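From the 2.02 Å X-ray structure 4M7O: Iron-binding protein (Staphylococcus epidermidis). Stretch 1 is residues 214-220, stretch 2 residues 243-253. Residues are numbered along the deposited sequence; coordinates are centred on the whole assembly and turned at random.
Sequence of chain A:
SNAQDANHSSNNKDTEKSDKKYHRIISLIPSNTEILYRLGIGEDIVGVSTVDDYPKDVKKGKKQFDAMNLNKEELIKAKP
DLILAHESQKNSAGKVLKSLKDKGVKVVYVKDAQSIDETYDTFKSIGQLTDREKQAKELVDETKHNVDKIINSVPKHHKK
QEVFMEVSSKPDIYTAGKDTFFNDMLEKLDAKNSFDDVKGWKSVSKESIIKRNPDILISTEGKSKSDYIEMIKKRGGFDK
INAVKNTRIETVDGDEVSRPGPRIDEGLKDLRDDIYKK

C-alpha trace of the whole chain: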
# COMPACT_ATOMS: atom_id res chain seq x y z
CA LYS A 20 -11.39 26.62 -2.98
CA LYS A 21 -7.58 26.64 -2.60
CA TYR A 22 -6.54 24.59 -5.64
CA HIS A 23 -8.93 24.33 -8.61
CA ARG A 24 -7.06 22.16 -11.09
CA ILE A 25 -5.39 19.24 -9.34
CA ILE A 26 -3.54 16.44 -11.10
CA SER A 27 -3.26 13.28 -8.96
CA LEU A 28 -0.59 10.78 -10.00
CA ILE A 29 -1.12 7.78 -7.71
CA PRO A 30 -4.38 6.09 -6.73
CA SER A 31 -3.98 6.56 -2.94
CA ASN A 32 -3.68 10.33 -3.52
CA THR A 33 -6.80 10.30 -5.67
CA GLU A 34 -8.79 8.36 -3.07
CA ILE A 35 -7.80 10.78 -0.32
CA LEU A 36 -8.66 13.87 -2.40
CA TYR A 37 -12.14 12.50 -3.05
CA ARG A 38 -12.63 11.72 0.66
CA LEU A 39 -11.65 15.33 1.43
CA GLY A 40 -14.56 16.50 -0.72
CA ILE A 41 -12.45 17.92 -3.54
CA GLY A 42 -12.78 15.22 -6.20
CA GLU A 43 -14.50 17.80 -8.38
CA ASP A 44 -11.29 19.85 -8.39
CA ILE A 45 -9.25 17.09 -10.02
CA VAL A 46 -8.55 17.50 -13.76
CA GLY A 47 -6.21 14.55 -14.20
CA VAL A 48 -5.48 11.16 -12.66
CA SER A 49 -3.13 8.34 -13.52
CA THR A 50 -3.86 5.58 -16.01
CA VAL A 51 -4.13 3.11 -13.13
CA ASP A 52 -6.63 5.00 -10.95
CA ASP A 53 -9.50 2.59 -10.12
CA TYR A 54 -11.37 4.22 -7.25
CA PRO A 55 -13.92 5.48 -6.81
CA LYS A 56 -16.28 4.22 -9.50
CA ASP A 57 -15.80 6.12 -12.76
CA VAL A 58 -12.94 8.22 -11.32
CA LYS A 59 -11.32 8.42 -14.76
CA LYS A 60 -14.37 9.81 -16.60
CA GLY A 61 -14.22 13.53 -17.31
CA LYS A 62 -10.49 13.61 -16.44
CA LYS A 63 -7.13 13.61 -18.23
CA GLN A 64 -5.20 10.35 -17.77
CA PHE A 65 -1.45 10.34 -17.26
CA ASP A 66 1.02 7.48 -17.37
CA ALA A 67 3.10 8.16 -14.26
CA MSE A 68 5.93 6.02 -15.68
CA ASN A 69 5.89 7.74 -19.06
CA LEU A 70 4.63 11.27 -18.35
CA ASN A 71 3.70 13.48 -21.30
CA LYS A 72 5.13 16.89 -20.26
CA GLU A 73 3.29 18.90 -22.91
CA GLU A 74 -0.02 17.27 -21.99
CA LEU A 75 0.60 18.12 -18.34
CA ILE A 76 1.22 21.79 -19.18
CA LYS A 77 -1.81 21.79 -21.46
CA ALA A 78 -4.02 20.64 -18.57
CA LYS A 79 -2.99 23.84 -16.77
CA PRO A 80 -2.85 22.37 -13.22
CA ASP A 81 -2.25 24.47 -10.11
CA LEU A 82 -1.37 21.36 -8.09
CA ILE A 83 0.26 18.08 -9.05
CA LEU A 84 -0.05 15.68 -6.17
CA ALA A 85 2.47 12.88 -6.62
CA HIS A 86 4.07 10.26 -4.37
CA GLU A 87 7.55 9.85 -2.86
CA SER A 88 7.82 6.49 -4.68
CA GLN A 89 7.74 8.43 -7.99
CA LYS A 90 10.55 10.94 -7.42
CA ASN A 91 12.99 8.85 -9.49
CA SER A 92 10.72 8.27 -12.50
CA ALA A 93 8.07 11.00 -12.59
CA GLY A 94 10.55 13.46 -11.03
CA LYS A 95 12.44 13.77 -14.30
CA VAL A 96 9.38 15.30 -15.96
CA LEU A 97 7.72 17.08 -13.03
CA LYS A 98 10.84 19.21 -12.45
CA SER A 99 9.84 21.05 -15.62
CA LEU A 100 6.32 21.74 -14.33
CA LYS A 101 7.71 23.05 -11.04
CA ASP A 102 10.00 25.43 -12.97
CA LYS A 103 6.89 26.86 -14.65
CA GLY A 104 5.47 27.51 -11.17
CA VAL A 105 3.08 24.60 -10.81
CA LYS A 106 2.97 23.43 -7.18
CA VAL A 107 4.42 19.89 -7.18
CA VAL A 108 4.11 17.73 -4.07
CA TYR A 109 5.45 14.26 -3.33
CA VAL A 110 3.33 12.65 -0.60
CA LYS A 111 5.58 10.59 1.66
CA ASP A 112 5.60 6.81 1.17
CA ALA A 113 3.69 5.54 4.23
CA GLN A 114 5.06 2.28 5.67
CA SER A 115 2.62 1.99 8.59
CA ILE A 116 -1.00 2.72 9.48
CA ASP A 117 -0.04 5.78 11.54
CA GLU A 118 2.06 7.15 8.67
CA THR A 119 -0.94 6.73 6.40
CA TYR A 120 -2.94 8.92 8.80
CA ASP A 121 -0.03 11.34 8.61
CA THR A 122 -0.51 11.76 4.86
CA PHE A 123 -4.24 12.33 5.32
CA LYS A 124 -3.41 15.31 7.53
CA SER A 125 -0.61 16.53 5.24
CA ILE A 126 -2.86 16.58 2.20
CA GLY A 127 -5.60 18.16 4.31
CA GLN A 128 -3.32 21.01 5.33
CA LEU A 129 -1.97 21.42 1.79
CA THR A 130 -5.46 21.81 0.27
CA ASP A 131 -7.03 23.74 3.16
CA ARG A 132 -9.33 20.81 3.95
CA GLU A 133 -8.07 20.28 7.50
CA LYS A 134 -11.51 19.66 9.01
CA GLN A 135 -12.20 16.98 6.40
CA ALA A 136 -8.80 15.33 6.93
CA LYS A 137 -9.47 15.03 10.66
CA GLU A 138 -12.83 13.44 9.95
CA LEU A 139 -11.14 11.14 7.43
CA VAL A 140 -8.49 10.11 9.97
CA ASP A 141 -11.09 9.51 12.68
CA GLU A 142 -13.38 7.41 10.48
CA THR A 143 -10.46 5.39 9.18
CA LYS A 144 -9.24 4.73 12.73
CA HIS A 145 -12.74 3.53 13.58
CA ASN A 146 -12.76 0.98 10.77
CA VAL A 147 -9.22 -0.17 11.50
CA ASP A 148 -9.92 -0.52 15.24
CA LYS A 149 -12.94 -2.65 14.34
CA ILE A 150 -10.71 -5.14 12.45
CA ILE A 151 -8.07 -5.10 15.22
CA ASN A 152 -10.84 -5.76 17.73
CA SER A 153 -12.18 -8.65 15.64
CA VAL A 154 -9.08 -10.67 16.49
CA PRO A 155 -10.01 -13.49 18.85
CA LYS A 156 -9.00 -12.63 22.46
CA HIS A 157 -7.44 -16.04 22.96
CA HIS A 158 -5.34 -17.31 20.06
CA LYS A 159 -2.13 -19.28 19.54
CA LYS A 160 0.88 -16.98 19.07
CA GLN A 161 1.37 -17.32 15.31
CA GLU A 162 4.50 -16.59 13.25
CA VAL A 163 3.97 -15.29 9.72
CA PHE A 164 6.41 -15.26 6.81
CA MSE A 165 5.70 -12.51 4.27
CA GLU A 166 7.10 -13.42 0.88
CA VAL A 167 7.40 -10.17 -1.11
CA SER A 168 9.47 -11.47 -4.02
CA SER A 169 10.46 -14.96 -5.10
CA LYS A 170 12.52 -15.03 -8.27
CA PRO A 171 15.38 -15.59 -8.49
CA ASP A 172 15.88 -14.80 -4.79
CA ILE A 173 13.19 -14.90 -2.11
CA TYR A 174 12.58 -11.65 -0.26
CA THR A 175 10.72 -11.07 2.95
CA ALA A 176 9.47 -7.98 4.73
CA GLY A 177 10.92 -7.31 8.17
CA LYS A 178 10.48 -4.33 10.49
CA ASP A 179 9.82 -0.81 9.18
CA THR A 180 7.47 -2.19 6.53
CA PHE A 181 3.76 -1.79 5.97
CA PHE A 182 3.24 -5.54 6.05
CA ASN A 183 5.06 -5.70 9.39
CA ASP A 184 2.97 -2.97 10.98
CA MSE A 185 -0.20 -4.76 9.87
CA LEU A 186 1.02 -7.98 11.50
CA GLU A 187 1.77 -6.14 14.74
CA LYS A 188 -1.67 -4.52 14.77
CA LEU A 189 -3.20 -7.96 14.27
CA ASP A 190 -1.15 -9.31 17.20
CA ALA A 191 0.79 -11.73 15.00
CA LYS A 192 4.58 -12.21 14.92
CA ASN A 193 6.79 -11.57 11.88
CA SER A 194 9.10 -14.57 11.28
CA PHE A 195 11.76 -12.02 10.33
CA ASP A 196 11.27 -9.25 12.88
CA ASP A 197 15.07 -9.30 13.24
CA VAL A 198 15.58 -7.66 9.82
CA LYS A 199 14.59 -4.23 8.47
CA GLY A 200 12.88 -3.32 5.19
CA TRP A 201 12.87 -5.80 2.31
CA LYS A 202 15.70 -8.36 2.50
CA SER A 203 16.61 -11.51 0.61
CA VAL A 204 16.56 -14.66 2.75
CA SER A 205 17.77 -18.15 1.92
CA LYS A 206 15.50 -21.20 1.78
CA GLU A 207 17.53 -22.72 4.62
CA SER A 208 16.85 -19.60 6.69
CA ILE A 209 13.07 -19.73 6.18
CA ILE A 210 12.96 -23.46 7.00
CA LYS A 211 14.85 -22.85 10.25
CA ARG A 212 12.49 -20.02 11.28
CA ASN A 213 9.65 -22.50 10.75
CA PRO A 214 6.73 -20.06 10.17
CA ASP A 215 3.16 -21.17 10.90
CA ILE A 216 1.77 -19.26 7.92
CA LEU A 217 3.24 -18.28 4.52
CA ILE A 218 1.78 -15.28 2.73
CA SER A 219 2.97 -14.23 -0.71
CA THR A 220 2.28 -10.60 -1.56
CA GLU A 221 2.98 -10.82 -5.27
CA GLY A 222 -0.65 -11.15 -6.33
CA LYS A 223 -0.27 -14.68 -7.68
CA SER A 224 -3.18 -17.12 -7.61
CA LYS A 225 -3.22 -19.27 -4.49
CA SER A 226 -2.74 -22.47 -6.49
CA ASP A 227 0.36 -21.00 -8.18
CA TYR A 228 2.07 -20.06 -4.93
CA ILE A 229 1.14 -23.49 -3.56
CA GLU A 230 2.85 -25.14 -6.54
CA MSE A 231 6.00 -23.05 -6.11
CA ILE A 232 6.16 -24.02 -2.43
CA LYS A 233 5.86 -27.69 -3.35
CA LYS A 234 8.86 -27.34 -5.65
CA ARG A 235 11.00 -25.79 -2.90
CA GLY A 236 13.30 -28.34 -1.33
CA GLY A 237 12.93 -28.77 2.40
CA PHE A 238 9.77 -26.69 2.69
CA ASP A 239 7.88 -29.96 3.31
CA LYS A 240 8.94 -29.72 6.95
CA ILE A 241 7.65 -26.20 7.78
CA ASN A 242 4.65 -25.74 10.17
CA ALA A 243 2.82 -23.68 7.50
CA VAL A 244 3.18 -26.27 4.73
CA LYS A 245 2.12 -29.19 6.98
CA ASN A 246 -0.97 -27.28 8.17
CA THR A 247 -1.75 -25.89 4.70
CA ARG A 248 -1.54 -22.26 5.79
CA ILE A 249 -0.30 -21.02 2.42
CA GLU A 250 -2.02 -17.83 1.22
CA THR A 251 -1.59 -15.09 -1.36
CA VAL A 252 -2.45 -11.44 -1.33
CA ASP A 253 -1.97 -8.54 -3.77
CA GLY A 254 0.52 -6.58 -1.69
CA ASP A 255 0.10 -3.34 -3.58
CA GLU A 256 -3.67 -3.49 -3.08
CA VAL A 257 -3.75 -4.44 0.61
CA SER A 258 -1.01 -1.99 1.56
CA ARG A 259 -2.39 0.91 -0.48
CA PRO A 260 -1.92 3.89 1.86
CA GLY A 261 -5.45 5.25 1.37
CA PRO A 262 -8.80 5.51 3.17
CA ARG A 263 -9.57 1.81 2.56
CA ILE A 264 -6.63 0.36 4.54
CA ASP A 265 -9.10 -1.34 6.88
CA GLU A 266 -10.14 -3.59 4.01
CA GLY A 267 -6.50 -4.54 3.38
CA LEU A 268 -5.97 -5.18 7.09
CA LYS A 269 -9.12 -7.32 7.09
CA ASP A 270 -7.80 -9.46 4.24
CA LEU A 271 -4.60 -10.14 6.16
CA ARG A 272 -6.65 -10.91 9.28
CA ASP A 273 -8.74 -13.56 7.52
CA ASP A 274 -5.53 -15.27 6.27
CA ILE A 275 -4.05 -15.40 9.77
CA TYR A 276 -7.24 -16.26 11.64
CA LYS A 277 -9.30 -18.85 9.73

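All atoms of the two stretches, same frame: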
# COMPACT_ATOMS: atom_id res chain seq x y z
N PRO A 214 7.96 -20.85 10.03
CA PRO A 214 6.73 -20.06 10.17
C PRO A 214 5.48 -20.94 10.19
O PRO A 214 5.50 -22.07 9.67
CB PRO A 214 6.72 -19.17 8.92
CG PRO A 214 7.64 -19.86 7.94
CD PRO A 214 8.68 -20.55 8.77
N ASP A 215 4.42 -20.44 10.82
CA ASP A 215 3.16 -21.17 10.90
C ASP A 215 2.28 -20.83 9.70
O ASP A 215 1.35 -21.56 9.38
CB ASP A 215 2.45 -20.81 12.20
CG ASP A 215 3.33 -21.01 13.42
OD1 ASP A 215 3.85 -22.14 13.62
OD2 ASP A 215 3.53 -20.03 14.18
N ILE A 216 2.57 -19.72 9.05
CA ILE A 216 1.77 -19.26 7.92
C ILE A 216 2.71 -18.63 6.89
O ILE A 216 3.61 -17.88 7.26
CB ILE A 216 0.77 -18.17 8.38
CG1 ILE A 216 -0.04 -18.65 9.60
CG2 ILE A 216 -0.15 -17.76 7.23
CD1 ILE A 216 -1.02 -17.64 10.13
N LEU A 217 2.51 -18.96 5.61
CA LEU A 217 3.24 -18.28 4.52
C LEU A 217 2.26 -17.40 3.76
O LEU A 217 1.15 -17.84 3.41
CB LEU A 217 3.85 -19.29 3.54
CG LEU A 217 4.58 -20.50 4.13
CD1 LEU A 217 5.13 -21.42 3.02
CD2 LEU A 217 5.73 -20.03 5.01
N ILE A 218 2.63 -16.15 3.54
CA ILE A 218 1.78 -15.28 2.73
C ILE A 218 2.62 -14.62 1.66
O ILE A 218 3.52 -13.84 1.98
CB ILE A 218 1.12 -14.18 3.57
CG1 ILE A 218 0.34 -14.79 4.74
CG2 ILE A 218 0.22 -13.27 2.70
CD1 ILE A 218 -0.46 -13.81 5.52
N SER A 219 2.33 -14.92 0.40
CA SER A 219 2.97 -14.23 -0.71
C SER A 219 2.22 -12.96 -1.07
O SER A 219 0.99 -12.95 -1.16
CB SER A 219 3.02 -15.12 -1.95
OG SER A 219 3.25 -14.31 -3.09
N THR A 220 2.94 -11.87 -1.28
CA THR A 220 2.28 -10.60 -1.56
C THR A 220 2.42 -10.18 -3.01
O THR A 220 2.28 -9.00 -3.34
CB THR A 220 2.82 -9.48 -0.66
OG1 THR A 220 4.22 -9.27 -0.95
CG2 THR A 220 2.66 -9.87 0.79
N ALA A 243 3.76 -24.21 8.49
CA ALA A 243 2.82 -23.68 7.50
C ALA A 243 2.46 -24.65 6.37
O ALA A 243 1.30 -24.75 5.99
CB ALA A 243 3.35 -22.39 6.90
N VAL A 244 3.45 -25.35 5.83
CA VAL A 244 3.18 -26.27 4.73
C VAL A 244 2.42 -27.50 5.22
O VAL A 244 1.49 -27.95 4.55
CB VAL A 244 4.48 -26.68 4.00
CG1 VAL A 244 4.15 -27.57 2.81
CG2 VAL A 244 5.24 -25.45 3.54
N LYS A 245 2.79 -28.02 6.39
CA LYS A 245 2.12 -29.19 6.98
C LYS A 245 0.65 -28.91 7.34
O LYS A 245 -0.20 -29.79 7.23
CB LYS A 245 2.86 -29.68 8.24
CG LYS A 245 4.18 -30.38 7.97
N ASN A 246 0.37 -27.68 7.77
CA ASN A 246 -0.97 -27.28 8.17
C ASN A 246 -1.73 -26.56 7.06
O ASN A 246 -2.84 -26.07 7.28
CB ASN A 246 -0.91 -26.39 9.42
CG ASN A 246 -0.33 -27.12 10.62
OD1 ASN A 246 -0.51 -28.32 10.78
ND2 ASN A 246 0.38 -26.38 11.47
N THR A 247 -1.13 -26.51 5.87
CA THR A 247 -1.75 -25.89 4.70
C THR A 247 -2.19 -24.45 5.00
O THR A 247 -3.34 -24.09 4.78
CB THR A 247 -2.94 -26.72 4.18
OG1 THR A 247 -2.60 -28.11 4.25
CG2 THR A 247 -3.26 -26.36 2.75
N ARG A 248 -1.27 -23.66 5.54
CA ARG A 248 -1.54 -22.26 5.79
C ARG A 248 -0.68 -21.48 4.80
O ARG A 248 0.26 -20.78 5.19
CB ARG A 248 -1.20 -21.87 7.23
CG ARG A 248 -1.88 -22.73 8.30
CD ARG A 248 -3.39 -22.54 8.35
NE ARG A 248 -3.76 -21.12 8.43
CZ ARG A 248 -3.72 -20.39 9.54
NH1 ARG A 248 -4.07 -19.11 9.51
NH2 ARG A 248 -3.31 -20.93 10.68
N ILE A 249 -1.01 -21.66 3.52
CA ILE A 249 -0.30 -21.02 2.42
C ILE A 249 -1.28 -20.10 1.71
O ILE A 249 -2.27 -20.58 1.14
CB ILE A 249 0.19 -22.09 1.42
CG1 ILE A 249 1.15 -23.06 2.11
CG2 ILE A 249 0.87 -21.47 0.22
CD1 ILE A 249 1.54 -24.21 1.22
N GLU A 250 -1.06 -18.79 1.77
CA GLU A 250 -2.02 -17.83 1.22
C GLU A 250 -1.34 -16.82 0.31
O GLU A 250 -0.12 -16.66 0.36
CB GLU A 250 -2.75 -17.09 2.35
CG GLU A 250 -3.27 -17.97 3.49
CD GLU A 250 -4.53 -18.73 3.13
OE1 GLU A 250 -5.20 -18.38 2.14
OE2 GLU A 250 -4.86 -19.70 3.85
N THR A 251 -2.13 -16.14 -0.51
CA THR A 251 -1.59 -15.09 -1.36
C THR A 251 -2.41 -13.84 -1.22
O THR A 251 -3.62 -13.90 -0.98
CB THR A 251 -1.62 -15.46 -2.84
OG1 THR A 251 -2.98 -15.58 -3.26
CG2 THR A 251 -0.91 -16.77 -3.05
N VAL A 252 -1.75 -12.71 -1.38
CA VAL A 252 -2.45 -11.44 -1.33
C VAL A 252 -1.82 -10.54 -2.39
O VAL A 252 -0.69 -10.80 -2.83
CB VAL A 252 -2.34 -10.89 0.11
CG1 VAL A 252 -1.05 -10.09 0.32
CG2 VAL A 252 -3.57 -10.13 0.48
N ASP A 253 -2.55 -9.54 -2.87
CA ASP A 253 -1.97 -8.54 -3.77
C ASP A 253 -1.43 -7.41 -2.90
O ASP A 253 -2.19 -6.55 -2.44
CB ASP A 253 -3.01 -7.98 -4.76
CG ASP A 253 -2.39 -7.07 -5.82
OD1 ASP A 253 -1.46 -6.28 -5.52
OD2 ASP A 253 -2.85 -7.13 -6.99

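Two neighbouring parallel strands are held together by a hydrogen-bond ladder in which each strand uses both the N and O of every second residue, and the pairing of residues 214-220 with 243-253 of this iron-binding protein is a compact example. Strand 216-219 and strand 249-251 run in nearly the same direction, 22° apart. The bonding residues of the first strand are Leu-217 and Ser-219. Leu-217 N donates to Arg-248 O (2.9 Å), and Leu-217 O accepts from Glu-250 N (2.9 Å); two residues on, Ser-219 N donates to Glu-250 O (3.0 Å) and Ser-219 O accepts from Val-252 N (2.8 Å). Glu-250 thus has both its backbone groups engaged, one by each of these residues, which is the staggered pattern expected of parallel strands. All four bonds are close to straight, with angles at the hydrogen of 157° to 166°.

A fifth bond, from Ala-243 N to Pro-214 O (3.0 Å), lies beyond the ladder and ties the helical segment 243-245 to the residues leading into the first strand. The second stretch then turns back on itself: Arg-248 N donates to Ala-243 O (2.8 Å), so the chain leaves the helix and reaches the strand within a few residues. Proline suits position 214 because only its carbonyl is called upon.

Weaker CA-H...O contacts fill the spaces between these bonds. Ile-218 CA lies 3.3 Å from Glu-250 O, and Thr-251 CA 3.4 Å from Ser-219 O, so each of these carbonyls meets a CA-H as well as an amide. At the helical end, Ala-243 CA approaches Asp-215 O to 3.2 Å. Such closeness is eased by alanine, whose single methyl points toward the first stretch and rests 3.5 Å from Ile-216 N (measured from Ala-243 CB).

Side chains alternate between the two faces of the sheet. Leu-217, Ser-219, Ile-249 and Thr-251 share one face. Here Leu-217, with chi1 m and chi2 t, is the residue of its stretch most covered by the other: its CG sits 3.6 Å from Ala-243 CB, and its CD1 lies 4.1 Å from Val-244 CG2 and 4.4 Å from Ile-249 CG1. One branched side chain therefore joins helix and strand in a single apolar patch. Farther along that face the residues are smaller, and Ser-219 CB and Thr-251 CG2 are 4.4 Å apart.

Ile-218 and Glu-250 occupy the other face. Ile-218 CG2 meets Val-252 CG1 at 4.2 Å, while the end of Glu-250 leads away and its OE1 is hydrogen-bonded elsewhere in the structure. Beyond the strands, Thr-220 CG2 packs 3.7 Å from Val-252 CG1. Arg-248 adds an amphipathic contact: Ile-216 CG1 lies over one face of its guanidinium, and Ile-216 CD1 is 3.4 Å from Arg-248 NH1, while NH1 and NH2 are hydrogen-bonded elsewhere in the structure. Altogether 628 Å² is buried, summed over both stretches.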